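Local structure of PKS (Streptomyces albus, 4OQJ) at residues D20-V25 with K266-A271; D170-R175 with S186-T191; A246-A251 with C398-N403; Y512-V517 with V536-P541; E572-C577 with A597-Y602. The protein probably acts as a ketosynthase in oxazolomycin biosynthesis, condensing acyl units during polyketide chain extension on an "AT-less" type I synthase. One frame throughout, in Å; residues are numbered along the deposited sequence.

Contact 1: residues D20-V25 with K266-A271; sequences DSDIAV and KRLSDA
Ala24 and Lys266 exchange two backbone hydrogen bonds, as an antiparallel hydrogen-bonded pair should. Ala24 N reaches Lys266 O at 2.7 Å, and Lys266 N returns to Ala24 O at 3.1 Å. A third bond, from Leu268 N to Asp22 O at 2.9 Å, is nearly straight (169° at the hydrogen). Here strand 23-31 meets the end of strand 259-267, neighbours in the large central sheet of the thiolase fold that ketosynthases share. Arg267, at the N-cap position, is where the second strand gives way to helix 268-274.

Apolar packing follows the helix start. Ala24 CB touches Ala271 CB at 3.7 Å, and the two small methyls let strand and first helical turn come close. Leu268 CG lies anti to its backbone N (chi1 176°), and its branch spreads so that CD1 meets Ala24 CB at 3.9 Å while CD2 meets Asp22 CB at 4.0 Å.

Buried charges are met by salt bridges: Lys266 NZ with Asp274 and Asp276, and Asp22 OD2 with Lys283. Separately, one water donates to Asp20 O and hydrogen-bonds Ser269 OG at 2.7 Å; the short hydroxyl of this partly exposed serine reaches the water beside the helix start.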
# COMPACT_ATOMS: atom_id res chain seq x y z
N ASP A 20 16.17 11.22 -13.68
CA ASP A 20 15.52 11.72 -12.47
C ASP A 20 14.82 10.61 -11.69
O ASP A 20 14.83 10.59 -10.46
CB ASP A 20 14.51 12.82 -12.83
CG ASP A 20 15.17 14.15 -13.11
OD1 ASP A 20 16.41 14.18 -13.31
OD2 ASP A 20 14.46 15.18 -13.12
N SER A 21 14.21 9.69 -12.42
CA SER A 21 13.36 8.66 -11.81
C SER A 21 14.11 7.38 -11.43
O SER A 21 13.51 6.49 -10.83
CB SER A 21 12.22 8.31 -12.77
OG SER A 21 12.74 7.75 -13.97
N ASP A 22 15.39 7.28 -11.76
CA ASP A 22 16.14 6.07 -11.41
C ASP A 22 16.28 5.98 -9.90
O ASP A 22 16.59 6.98 -9.24
CB ASP A 22 17.53 6.07 -12.07
CG ASP A 22 17.48 5.75 -13.56
OD1 ASP A 22 16.42 5.32 -14.07
OD2 ASP A 22 18.52 5.92 -14.23
N ILE A 23 16.07 4.79 -9.36
CA ILE A 23 16.16 4.54 -7.92
C ILE A 23 17.34 3.63 -7.60
O ILE A 23 17.42 2.52 -8.10
CB ILE A 23 14.88 3.87 -7.36
CG1 ILE A 23 13.62 4.70 -7.62
CG2 ILE A 23 15.02 3.60 -5.87
CD1 ILE A 23 13.61 6.06 -7.01
N ALA A 24 18.24 4.08 -6.73
CA ALA A 24 19.33 3.24 -6.27
C ALA A 24 18.90 2.27 -5.18
O ALA A 24 18.13 2.63 -4.29
CB ALA A 24 20.48 4.09 -5.76
N VAL A 25 19.39 1.04 -5.26
CA VAL A 25 19.35 0.12 -4.13
C VAL A 25 20.63 0.34 -3.34
O VAL A 25 21.71 -0.01 -3.82
CB VAL A 25 19.25 -1.33 -4.57
CG1 VAL A 25 19.21 -2.25 -3.38
CG2 VAL A 25 18.02 -1.52 -5.46
N LYS A 266 16.67 4.70 -2.59
CA LYS A 266 16.95 6.13 -2.57
C LYS A 266 17.08 6.59 -4.02
O LYS A 266 17.54 5.83 -4.86
CB LYS A 266 18.24 6.41 -1.80
CG LYS A 266 18.61 7.89 -1.68
CD LYS A 266 20.02 8.07 -1.11
CE LYS A 266 20.03 8.81 0.20
NZ LYS A 266 21.40 9.10 0.72
N ARG A 267 16.69 7.82 -4.32
CA ARG A 267 16.88 8.32 -5.68
C ARG A 267 18.33 8.13 -6.05
O ARG A 267 19.21 8.37 -5.22
CB ARG A 267 16.54 9.79 -5.82
CG ARG A 267 15.10 10.14 -5.67
CD ARG A 267 14.96 11.60 -6.03
NE ARG A 267 13.62 12.11 -5.77
CZ ARG A 267 12.76 12.49 -6.71
NH1 ARG A 267 13.07 12.42 -8.01
NH2 ARG A 267 11.57 12.94 -6.35
N LEU A 268 18.59 7.70 -7.27
CA LEU A 268 19.97 7.44 -7.68
C LEU A 268 20.82 8.70 -7.59
O LEU A 268 21.96 8.64 -7.13
CB LEU A 268 20.03 6.89 -9.10
CG LEU A 268 21.44 6.68 -9.65
CD1 LEU A 268 22.24 5.75 -8.76
CD2 LEU A 268 21.38 6.13 -11.09
N SER A 269 20.28 9.83 -8.04
CA SER A 269 21.06 11.07 -7.99
C SER A 269 21.44 11.41 -6.55
O SER A 269 22.58 11.79 -6.31
CB SER A 269 20.28 12.24 -8.60
OG SER A 269 19.08 12.46 -7.89
N ASP A 270 20.52 11.24 -5.60
CA ASP A 270 20.84 11.50 -4.19
C ASP A 270 21.90 10.54 -3.68
O ASP A 270 22.82 10.94 -2.96
CB ASP A 270 19.59 11.37 -3.30
CG ASP A 270 18.55 12.44 -3.57
OD1 ASP A 270 18.90 13.48 -4.17
OD2 ASP A 270 17.37 12.25 -3.18
N ALA A 271 21.76 9.27 -4.03
CA ALA A 271 22.69 8.25 -3.56
C ALA A 271 24.11 8.57 -3.98
O ALA A 271 25.05 8.49 -3.18
CB ALA A 271 22.28 6.87 -4.09
O HOH W 1 16.53 12.29 -8.77
O HOH W 2 17.84 9.71 -9.86

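Contact 2: residues D170-R175 with S186-T191; sequences DFVATR and SVSTNT
Ser188 OG, the polar atom at the centre of this contact, is hydrogen-bonded to Lys169 O, just before segment 170-175, and also comes within 3.3 Å of Asp170 O. Val172 CG1 also closes in to 3.3 Å from Ser188 OG. The hydroxyl lies beside its own backbone N and anti to the carbonyl carbon (chi1 -61°), a position from which it faces residues 169-172. A serine suits the place: it is small enough to fit under the helix and polar enough to take up a backbone carbonyl.

No hydrogen bond joins segments 170-175 and 186-191 themselves, so the rest is close packing. Ala173 points at the strand, and its CB rests 3.5 Å from Val187 O; its small size lets the helix axis come within 6.1 Å of the strand axis. Farther along, Thr174 CG2 lies 4.0 Å from Ser186 O, while Thr174 OG1 turns to Tyr297 OH of the second subunit.

The helix runs roughly antiparallel to the strand (153°), an outermost strand of the central sheet within this chain. Across the dimer interface Ser188 and Asn190 pair with a strand of the second subunit, so the sheet continues through both subunits, as is usual for thiolase-fold enzymes. Within the chain, strand 132-138 flanks strand 186-190, helix 195-209 packs on Thr189, and helix 105-121 covers Val172.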
# COMPACT_ATOMS: atom_id res chain seq x y z
N ASP A 170 -1.36 -5.31 9.96
CA ASP A 170 -1.24 -3.85 10.02
C ASP A 170 -0.01 -3.36 10.74
O ASP A 170 0.39 -2.21 10.55
CB ASP A 170 -2.43 -3.22 10.75
CG ASP A 170 -3.75 -3.60 10.17
OD1 ASP A 170 -4.01 -4.82 10.05
OD2 ASP A 170 -4.54 -2.68 9.83
N PHE A 171 0.56 -4.19 11.60
CA PHE A 171 1.55 -3.67 12.54
C PHE A 171 2.98 -4.00 12.15
O PHE A 171 3.90 -3.55 12.82
CB PHE A 171 1.22 -4.16 13.95
CG PHE A 171 -0.14 -3.71 14.40
CD1 PHE A 171 -0.36 -2.39 14.76
CD2 PHE A 171 -1.22 -4.57 14.39
CE1 PHE A 171 -1.62 -1.94 15.14
CE2 PHE A 171 -2.48 -4.13 14.77
CZ PHE A 171 -2.68 -2.81 15.14
N VAL A 172 3.20 -4.73 11.05
CA VAL A 172 4.58 -5.09 10.70
C VAL A 172 5.38 -3.85 10.32
O VAL A 172 6.51 -3.69 10.77
CB VAL A 172 4.68 -6.14 9.56
CG1 VAL A 172 4.05 -5.68 8.24
CG2 VAL A 172 6.14 -6.54 9.32
N ALA A 173 4.80 -2.96 9.52
CA ALA A 173 5.52 -1.80 9.04
C ALA A 173 5.64 -0.78 10.16
O ALA A 173 6.69 -0.18 10.32
CB ALA A 173 4.83 -1.18 7.81
N THR A 174 4.57 -0.56 10.92
CA THR A 174 4.61 0.44 11.97
C THR A 174 5.45 0.03 13.20
O THR A 174 6.07 0.88 13.82
CB THR A 174 3.19 0.79 12.45
OG1 THR A 174 2.55 -0.39 12.96
CG2 THR A 174 2.39 1.39 11.31
N ARG A 175 5.47 -1.25 13.55
CA ARG A 175 6.38 -1.73 14.59
C ARG A 175 7.81 -1.40 14.20
O ARG A 175 8.59 -0.91 15.03
CB ARG A 175 6.26 -3.23 14.82
CG ARG A 175 7.21 -3.76 15.90
CD ARG A 175 7.08 -5.25 16.10
NE ARG A 175 5.73 -5.67 15.81
CZ ARG A 175 4.71 -5.48 16.63
NH1 ARG A 175 3.50 -5.85 16.24
NH2 ARG A 175 4.89 -4.93 17.82
N SER A 186 4.62 4.62 6.63
CA SER A 186 4.87 3.26 7.05
C SER A 186 3.59 2.47 6.87
O SER A 186 2.59 2.70 7.56
CB SER A 186 5.36 3.25 8.50
OG SER A 186 6.55 4.04 8.60
N VAL A 187 3.61 1.58 5.90
CA VAL A 187 2.39 0.99 5.38
C VAL A 187 2.54 -0.51 5.20
O VAL A 187 3.51 -0.98 4.60
CB VAL A 187 2.00 1.64 4.03
CG1 VAL A 187 0.66 1.08 3.52
CG2 VAL A 187 1.91 3.15 4.17
N SER A 188 1.61 -1.28 5.74
CA SER A 188 1.58 -2.71 5.45
C SER A 188 0.82 -2.93 4.16
O SER A 188 -0.32 -2.47 3.99
CB SER A 188 0.97 -3.51 6.59
OG SER A 188 1.75 -3.32 7.77
N THR A 189 1.48 -3.59 3.23
CA THR A 189 0.98 -3.81 1.88
C THR A 189 0.99 -5.30 1.60
O THR A 189 2.00 -5.99 1.83
CB THR A 189 1.83 -3.05 0.84
OG1 THR A 189 3.04 -3.75 0.62
CG2 THR A 189 2.19 -1.66 1.34
N ASN A 190 -0.13 -5.82 1.12
CA ASN A 190 -0.30 -7.25 0.94
C ASN A 190 -1.05 -7.57 -0.36
O ASN A 190 -2.15 -7.08 -0.57
CB ASN A 190 -1.07 -7.82 2.13
CG ASN A 190 -0.21 -7.98 3.35
OD1 ASN A 190 -0.20 -7.14 4.25
ND2 ASN A 190 0.55 -9.07 3.38
N THR A 191 -0.44 -8.40 -1.21
CA THR A 191 -1.06 -8.88 -2.44
C THR A 191 -0.67 -10.33 -2.67
O THR A 191 -0.44 -10.76 -3.80
CB THR A 191 -0.63 -8.02 -3.67
OG1 THR A 191 0.79 -8.10 -3.84
CG2 THR A 191 -1.02 -6.56 -3.47

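Contact 3: residues A246-A251 with C398-N403; sequences AFDAKA and CFEAPN
Asp248 reaches from loop 246-251 into the backbone of segment 398-403, and its atoms meet that backbone one after another. CB rests 3.6 Å from Cys398 O. CG stands anti to the backbone N (chi1 -174°), toward the other loop, and chi2 (87°) turns OD1 to its amides. At the tip, OD1 accepts from two successive amides: Glu400 N at 2.7 Å, nearly in line with the C-O bond, and Ala401 N at 3.0 Å, on the syn side but tilted well out of the carboxylate plane. OD2 takes Lys250 N at 2.7 Å, closing an Asx turn within its own loop; aspartate has just the length for this double role.

The main chains add Asn403 N to Phe247 O at 2.9 Å and Ala249 N to Ala401 O, which bridge the two loops. The Phe399 ring fits alongside, its CE1 edge 3.5 Å from Phe247 O. Both phenylalanines also pack on Val415 of strand 413-415, an edge strand of the central sheet. A water links Asp248 O with Asn403 ND2, while Asn403 OD1 accepts from Glu405 N.

Three amides surround the carboxylate, which probably favours its ionised form; the two from segment 398-403 tie the loops together.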
# COMPACT_ATOMS: atom_id res chain seq x y z
N ALA A 246 11.66 -25.77 -12.54
CA ALA A 246 11.11 -24.70 -13.35
C ALA A 246 11.52 -24.83 -14.82
O ALA A 246 12.71 -24.93 -15.14
CB ALA A 246 11.55 -23.33 -12.80
N PHE A 247 10.50 -24.82 -15.68
CA PHE A 247 10.62 -24.82 -17.14
C PHE A 247 11.02 -26.17 -17.72
O PHE A 247 11.09 -26.34 -18.95
CB PHE A 247 11.59 -23.73 -17.58
CG PHE A 247 11.22 -22.38 -17.04
CD1 PHE A 247 10.01 -21.81 -17.38
CD2 PHE A 247 12.06 -21.71 -16.17
CE1 PHE A 247 9.63 -20.58 -16.87
CE2 PHE A 247 11.69 -20.47 -15.66
CZ PHE A 247 10.48 -19.91 -16.01
N ASP A 248 11.24 -27.14 -16.84
CA ASP A 248 11.64 -28.49 -17.24
C ASP A 248 10.43 -29.32 -17.67
O ASP A 248 9.30 -29.03 -17.28
CB ASP A 248 12.36 -29.19 -16.09
CG ASP A 248 12.93 -30.54 -16.48
OD1 ASP A 248 14.08 -30.58 -16.97
OD2 ASP A 248 12.25 -31.56 -16.27
N ALA A 249 10.68 -30.36 -18.46
CA ALA A 249 9.60 -31.21 -18.94
C ALA A 249 8.92 -31.94 -17.79
O ALA A 249 7.74 -32.30 -17.88
CB ALA A 249 10.13 -32.21 -19.96
N LYS A 250 9.66 -32.16 -16.70
CA LYS A 250 9.13 -32.87 -15.53
C LYS A 250 8.61 -31.90 -14.47
O LYS A 250 8.39 -32.29 -13.33
CB LYS A 250 10.21 -33.78 -14.95
CG LYS A 250 10.65 -34.87 -15.93
CD LYS A 250 11.84 -35.68 -15.44
CE LYS A 250 12.28 -36.66 -16.53
NZ LYS A 250 12.92 -37.90 -15.99
N ALA A 251 8.40 -30.64 -14.85
CA ALA A 251 7.84 -29.65 -13.92
C ALA A 251 6.56 -30.18 -13.28
O ALA A 251 5.62 -30.54 -13.99
CB ALA A 251 7.58 -28.33 -14.64
N CYS A 398 17.53 -27.84 -11.54
CA CYS A 398 16.61 -28.92 -11.90
C CYS A 398 16.09 -28.78 -13.33
O CYS A 398 14.98 -29.21 -13.63
CB CYS A 398 15.44 -28.96 -10.91
SG CYS A 398 15.93 -29.19 -9.18
N PHE A 399 16.90 -28.18 -14.20
CA PHE A 399 16.56 -28.06 -15.62
C PHE A 399 17.39 -29.02 -16.47
O PHE A 399 18.60 -28.85 -16.60
CB PHE A 399 16.78 -26.64 -16.13
CG PHE A 399 16.34 -26.46 -17.55
CD1 PHE A 399 15.00 -26.32 -17.86
CD2 PHE A 399 17.26 -26.46 -18.58
CE1 PHE A 399 14.59 -26.16 -19.16
CE2 PHE A 399 16.86 -26.31 -19.89
CZ PHE A 399 15.53 -26.16 -20.19
N GLU A 400 16.73 -30.01 -17.05
CA GLU A 400 17.40 -31.06 -17.81
C GLU A 400 16.98 -31.03 -19.27
O GLU A 400 17.80 -31.25 -20.16
CB GLU A 400 17.09 -32.43 -17.22
CG GLU A 400 17.59 -32.58 -15.79
CD GLU A 400 17.05 -33.83 -15.12
OE1 GLU A 400 16.42 -34.66 -15.82
OE2 GLU A 400 17.25 -33.97 -13.89
N ALA A 401 15.70 -30.78 -19.49
CA ALA A 401 15.15 -30.69 -20.84
C ALA A 401 13.94 -29.77 -20.81
O ALA A 401 13.12 -29.87 -19.89
CB ALA A 401 14.76 -32.05 -21.36
N PRO A 402 13.81 -28.89 -21.81
CA PRO A 402 12.70 -27.94 -21.83
C PRO A 402 11.35 -28.61 -21.94
O PRO A 402 11.17 -29.58 -22.68
CB PRO A 402 12.98 -27.09 -23.07
CG PRO A 402 13.78 -27.98 -23.95
CD PRO A 402 14.64 -28.78 -23.02
N ASN A 403 10.40 -28.09 -21.19
CA ASN A 403 9.01 -28.48 -21.33
C ASN A 403 8.60 -28.27 -22.79
O ASN A 403 8.70 -27.16 -23.31
CB ASN A 403 8.16 -27.64 -20.38
CG ASN A 403 6.69 -27.97 -20.44
OD1 ASN A 403 6.19 -28.55 -21.39
ND2 ASN A 403 5.98 -27.57 -19.39
O HOH W 3 7.90 -26.44 -17.29

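Contact 4: residues Y512-V517 with V536-P541; sequences YRRALV and VMTAGP
Strands 512-517 and 536-539 pair antiparallel in a small three-stranded sheet, where strand 512-518 is central and strand 536-539 lies at one border; Gly540 and Pro541 continue as loop beyond the ladder. Such a sheet with helices packed on it is consistent with the linker domain that follows the ketosynthase in modular synthases. Helix 521-530 joins the two strands.

Four backbone hydrogen bonds hold the pair: Arg513 and Ala539 exchange two, and Ala515 and Met537 another two, among them Met537 N to Ala515 O at 2.8 Å. Between them, Arg514 lies opposite Thr538 as a non-hydrogen-bonded pair, and their side chains run side by side in the same direction. Arg514 bends at chi3 (-79°), where NE turns to donate to Thr538 OG1 at 2.8 Å. The hydroxyl lies in the guanidinium plane, and the bond is nearly straight (166°); NH2 adds only a weak second one. Val536 CG1 packs on Arg514 CD at 3.5 Å, so the arginine's methylene stem is used as an apolar surface.

On the other face, the selenomethionine Met537 brings CE within 4.1 Å of Ala515 CB, and helix 660-673 covers this side. At the end of the ladder, Pro541 CD sits over one face of the Tyr512 ring, 3.8 Å from the centroid, a CH-pi contact.

Asp478 and Thr481 of helix 474-490 take Arg514 NH1, the aspartate in a salt bridge, while Thr538 takes NE, so the guanidinium links strand and helix, its charge probably offset by the carboxylate.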
# COMPACT_ATOMS: atom_id res chain seq x y z
N TYR A 512 27.75 -0.83 25.31
CA TYR A 512 29.06 -1.50 25.41
C TYR A 512 29.88 -1.12 24.20
O TYR A 512 29.52 -1.44 23.07
CB TYR A 512 28.87 -3.01 25.54
CG TYR A 512 28.13 -3.34 26.81
CD1 TYR A 512 26.74 -3.37 26.83
CD2 TYR A 512 28.81 -3.55 28.00
CE1 TYR A 512 26.05 -3.64 27.99
CE2 TYR A 512 28.13 -3.82 29.17
CZ TYR A 512 26.76 -3.86 29.16
OH TYR A 512 26.08 -4.13 30.32
N ARG A 513 30.98 -0.42 24.44
CA ARG A 513 31.71 0.24 23.37
C ARG A 513 33.16 -0.18 23.26
O ARG A 513 33.80 -0.60 24.24
CB ARG A 513 31.63 1.76 23.58
CG ARG A 513 30.20 2.26 23.62
CD ARG A 513 30.13 3.78 23.65
NE ARG A 513 28.74 4.25 23.69
CZ ARG A 513 28.38 5.53 23.77
NH1 ARG A 513 29.29 6.49 23.84
NH2 ARG A 513 27.09 5.85 23.79
N ARG A 514 33.68 -0.04 22.04
CA ARG A 514 35.07 -0.39 21.76
C ARG A 514 35.60 0.54 20.69
O ARG A 514 34.84 0.98 19.82
CB ARG A 514 35.19 -1.84 21.30
CG ARG A 514 36.63 -2.31 21.07
CD ARG A 514 36.66 -3.82 21.02
NE ARG A 514 36.61 -4.40 22.35
CZ ARG A 514 36.08 -5.58 22.65
NH1 ARG A 514 35.54 -6.33 21.70
NH2 ARG A 514 36.10 -6.03 23.90
N ALA A 515 36.88 0.86 20.77
CA ALA A 515 37.48 1.71 19.75
C ALA A 515 38.96 1.44 19.58
O ALA A 515 39.64 0.94 20.48
CB ALA A 515 37.26 3.18 20.09
N LEU A 516 39.45 1.78 18.40
CA LEU A 516 40.81 1.47 18.00
C LEU A 516 41.27 2.51 17.01
O LEU A 516 40.58 2.80 16.05
CB LEU A 516 40.89 0.09 17.36
CG LEU A 516 42.19 -0.21 16.62
CD1 LEU A 516 43.29 -0.40 17.64
CD2 LEU A 516 42.05 -1.43 15.72
N VAL A 517 42.46 3.06 17.23
CA VAL A 517 43.09 3.92 16.24
C VAL A 517 43.95 3.04 15.33
O VAL A 517 44.85 2.35 15.81
CB VAL A 517 43.97 5.02 16.88
CG1 VAL A 517 44.61 5.89 15.81
CG2 VAL A 517 43.17 5.87 17.86
N VAL A 536 43.44 -1.43 21.74
CA VAL A 536 42.00 -1.59 21.70
C VAL A 536 41.40 -1.14 23.03
O VAL A 536 41.71 -1.67 24.09
CB VAL A 536 41.61 -3.06 21.40
CG1 VAL A 536 40.11 -3.30 21.61
CG2 VAL A 536 42.01 -3.41 19.98
N MSE A 537 40.54 -0.13 22.94
CA MSE A 537 39.91 0.46 24.11
C MSE A 537 38.51 -0.08 24.23
O MSE A 537 37.76 -0.09 23.25
CB MSE A 537 39.88 1.99 23.98
CG MSE A 537 41.26 2.61 23.72
SE MSE A 537 41.20 4.51 23.26
CE MSE A 537 40.97 4.37 21.35
N THR A 538 38.15 -0.53 25.42
CA THR A 538 36.81 -1.07 25.67
C THR A 538 36.26 -0.47 26.95
O THR A 538 36.96 -0.40 27.95
CB THR A 538 36.82 -2.60 25.82
OG1 THR A 538 37.50 -3.19 24.71
CG2 THR A 538 35.41 -3.14 25.90
N ALA A 539 34.99 -0.09 26.92
CA ALA A 539 34.33 0.44 28.11
C ALA A 539 32.84 0.25 27.98
O ALA A 539 32.32 0.06 26.87
CB ALA A 539 34.68 1.91 28.30
N GLY A 540 32.15 0.30 29.11
CA GLY A 540 30.71 0.09 29.12
C GLY A 540 30.01 1.05 30.05
O GLY A 540 30.64 1.96 30.60
N PRO A 541 28.70 0.85 30.25
CA PRO A 541 27.88 1.74 31.08
C PRO A 541 28.33 1.78 32.54
O PRO A 541 28.00 2.72 33.27
CB PRO A 541 26.48 1.13 30.96
CG PRO A 541 26.72 -0.30 30.63
CD PRO A 541 27.94 -0.32 29.77

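Contact 5: residues E572-C577 with A597-Y602; sequences EHFDRC and AFAVQY
Phe574 and Cys577, one helical turn apart, both extend their side chains anti to the backbone N (chi1 -168° for Phe574), which directs Phe574 CG and the cysteine sulfur toward helix 594-610. Tyr602 CG is set the same way, toward the cysteine; chi2 near a right angle (-87° in Phe574, 83° in Tyr602) then turns each ring.

Cys577 SG is the hub of the contact. It touches Ala599 CA at 3.9 Å, Tyr602 CD2 at 3.9 Å and Phe598 CE2 at 4.0 Å, approaching both rings obliquely in sulfur-aromatic contacts. Ala599 lacks bulk, which lets the sulfur approach its backbone, with the two rings at other sides of the sulfur. Polarisable and compact, cysteine suits a place walled by two rings and a backbone.

The Phe574 ring meets the same turn. Its CE2 rests 3.6 Å from Ala599 CB and 3.8 Å from Val600 CG2, while Val600 N lies near the ring plane at its edge. Leu588 and Leu589 of helix 585-590 also pack on this ring, and Leu632 of helix 627-635 touches Cys577 and Tyr602.

No hydrogen bond crosses. The axes of the short segments come within 9.1 Å, typical of apolar helix-helix packing in a helical cluster, which may be a remnant of an acyltransferase domain, as is inferred for such synthases.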
# COMPACT_ATOMS: atom_id res chain seq x y z
N GLU A 572 42.14 26.20 14.03
CA GLU A 572 41.22 27.31 14.31
C GLU A 572 41.34 27.80 15.75
O GLU A 572 41.61 28.97 15.99
CB GLU A 572 39.77 26.90 14.04
CG GLU A 572 38.74 27.98 14.42
CD GLU A 572 37.30 27.49 14.43
OE1 GLU A 572 37.01 26.43 13.84
OE2 GLU A 572 36.45 28.18 15.05
N HIS A 573 41.13 26.90 16.70
CA HIS A 573 41.12 27.30 18.11
C HIS A 573 42.50 27.67 18.64
O HIS A 573 42.62 28.48 19.57
CB HIS A 573 40.52 26.18 18.96
CG HIS A 573 39.10 25.87 18.61
ND1 HIS A 573 38.08 26.76 18.85
CD2 HIS A 573 38.54 24.80 18.01
CE1 HIS A 573 36.94 26.24 18.42
NE2 HIS A 573 37.19 25.05 17.90
N PHE A 574 43.55 27.09 18.06
CA PHE A 574 44.90 27.46 18.48
C PHE A 574 45.20 28.89 18.05
O PHE A 574 45.77 29.67 18.82
CB PHE A 574 45.94 26.49 17.90
CG PHE A 574 47.31 26.64 18.51
CD1 PHE A 574 48.20 27.56 18.01
CD2 PHE A 574 47.69 25.86 19.59
CE1 PHE A 574 49.46 27.70 18.57
CE2 PHE A 574 48.92 25.99 20.16
CZ PHE A 574 49.82 26.91 19.65
N ASP A 575 44.84 29.24 16.81
CA ASP A 575 45.03 30.60 16.31
C ASP A 575 44.32 31.60 17.22
O ASP A 575 44.90 32.61 17.62
CB ASP A 575 44.51 30.73 14.88
CG ASP A 575 45.47 30.19 13.84
OD1 ASP A 575 46.65 29.93 14.18
OD2 ASP A 575 45.06 30.04 12.67
N ARG A 576 43.07 31.30 17.55
CA ARG A 576 42.29 32.22 18.37
C ARG A 576 42.82 32.28 19.80
O ARG A 576 42.80 33.34 20.42
CB ARG A 576 40.82 31.81 18.34
CG ARG A 576 40.21 31.89 16.94
CD ARG A 576 38.71 31.64 16.91
NE ARG A 576 38.21 31.55 15.53
CZ ARG A 576 37.91 32.59 14.76
NH1 ARG A 576 38.05 33.84 15.22
NH2 ARG A 576 37.47 32.39 13.53
N CYS A 577 43.32 31.16 20.31
CA CYS A 577 43.92 31.15 21.64
C CYS A 577 45.21 31.96 21.67
O CYS A 577 45.49 32.64 22.65
CB CYS A 577 44.22 29.72 22.09
SG CYS A 577 45.04 29.63 23.69
N ALA A 597 52.18 25.05 26.50
CA ALA A 597 51.51 23.85 26.98
C ALA A 597 50.03 24.14 27.19
O ALA A 597 49.18 23.31 26.85
CB ALA A 597 52.14 23.34 28.27
N PHE A 598 49.71 25.30 27.74
CA PHE A 598 48.31 25.70 27.89
C PHE A 598 47.61 25.75 26.53
O PHE A 598 46.58 25.11 26.34
CB PHE A 598 48.19 27.06 28.57
CG PHE A 598 46.78 27.57 28.60
CD1 PHE A 598 45.90 27.14 29.58
CD2 PHE A 598 46.34 28.46 27.65
CE1 PHE A 598 44.59 27.59 29.60
CE2 PHE A 598 45.03 28.91 27.66
CZ PHE A 598 44.16 28.48 28.64
N ALA A 599 48.18 26.52 25.60
CA ALA A 599 47.58 26.73 24.28
C ALA A 599 47.21 25.42 23.58
O ALA A 599 46.08 25.26 23.13
CB ALA A 599 48.51 27.53 23.40
N VAL A 600 48.15 24.49 23.50
CA VAL A 600 47.89 23.20 22.86
C VAL A 600 46.75 22.46 23.54
O VAL A 600 45.89 21.90 22.87
CB VAL A 600 49.14 22.30 22.87
CG1 VAL A 600 48.84 20.95 22.21
CG2 VAL A 600 50.27 22.99 22.15
N GLN A 601 46.72 22.48 24.87
CA GLN A 601 45.69 21.76 25.60
C GLN A 601 44.34 22.45 25.46
O GLN A 601 43.32 21.78 25.29
CB GLN A 601 46.07 21.63 27.08
CG GLN A 601 47.18 20.61 27.34
CD GLN A 601 47.54 20.47 28.81
OE1 GLN A 601 47.04 19.58 29.50
NE2 GLN A 601 48.41 21.33 29.29
N TYR A 602 44.33 23.79 25.53
CA TYR A 602 43.09 24.55 25.39
C TYR A 602 42.49 24.34 24.01
O TYR A 602 41.29 24.09 23.88
CB TYR A 602 43.34 26.06 25.62
CG TYR A 602 42.09 26.90 25.44
CD1 TYR A 602 41.18 27.05 26.47
CD2 TYR A 602 41.83 27.53 24.24
CE1 TYR A 602 40.03 27.81 26.31
CE2 TYR A 602 40.69 28.30 24.07
CZ TYR A 602 39.79 28.43 25.11
OH TYR A 602 38.65 29.20 24.95

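In the fold
Contacts 1 and 2 share the large mixed sheet of the ketosynthase, with centres about 24 Å apart; contact 2 falls, in sequence, between the two segments of contact 1. Contact 3 alternates with contact 1 along the chain and packs against strand 413-415, the outermost strand at the far end of that sheet from strand 186-190. Together these three tie parts of the ketosynthase far apart in sequence, and contact 2 also reaches the second subunit. Contacts 4 and 5 come later in the chain, their centres about 28 Å apart, on the same side of the chain's centre; contact 4 is in a separate three-stranded sheet. Contacts 3 and 5 are about 75 Å apart between centres, on opposite sides of the chain's centre, which reflects its elongated, multi-part architecture.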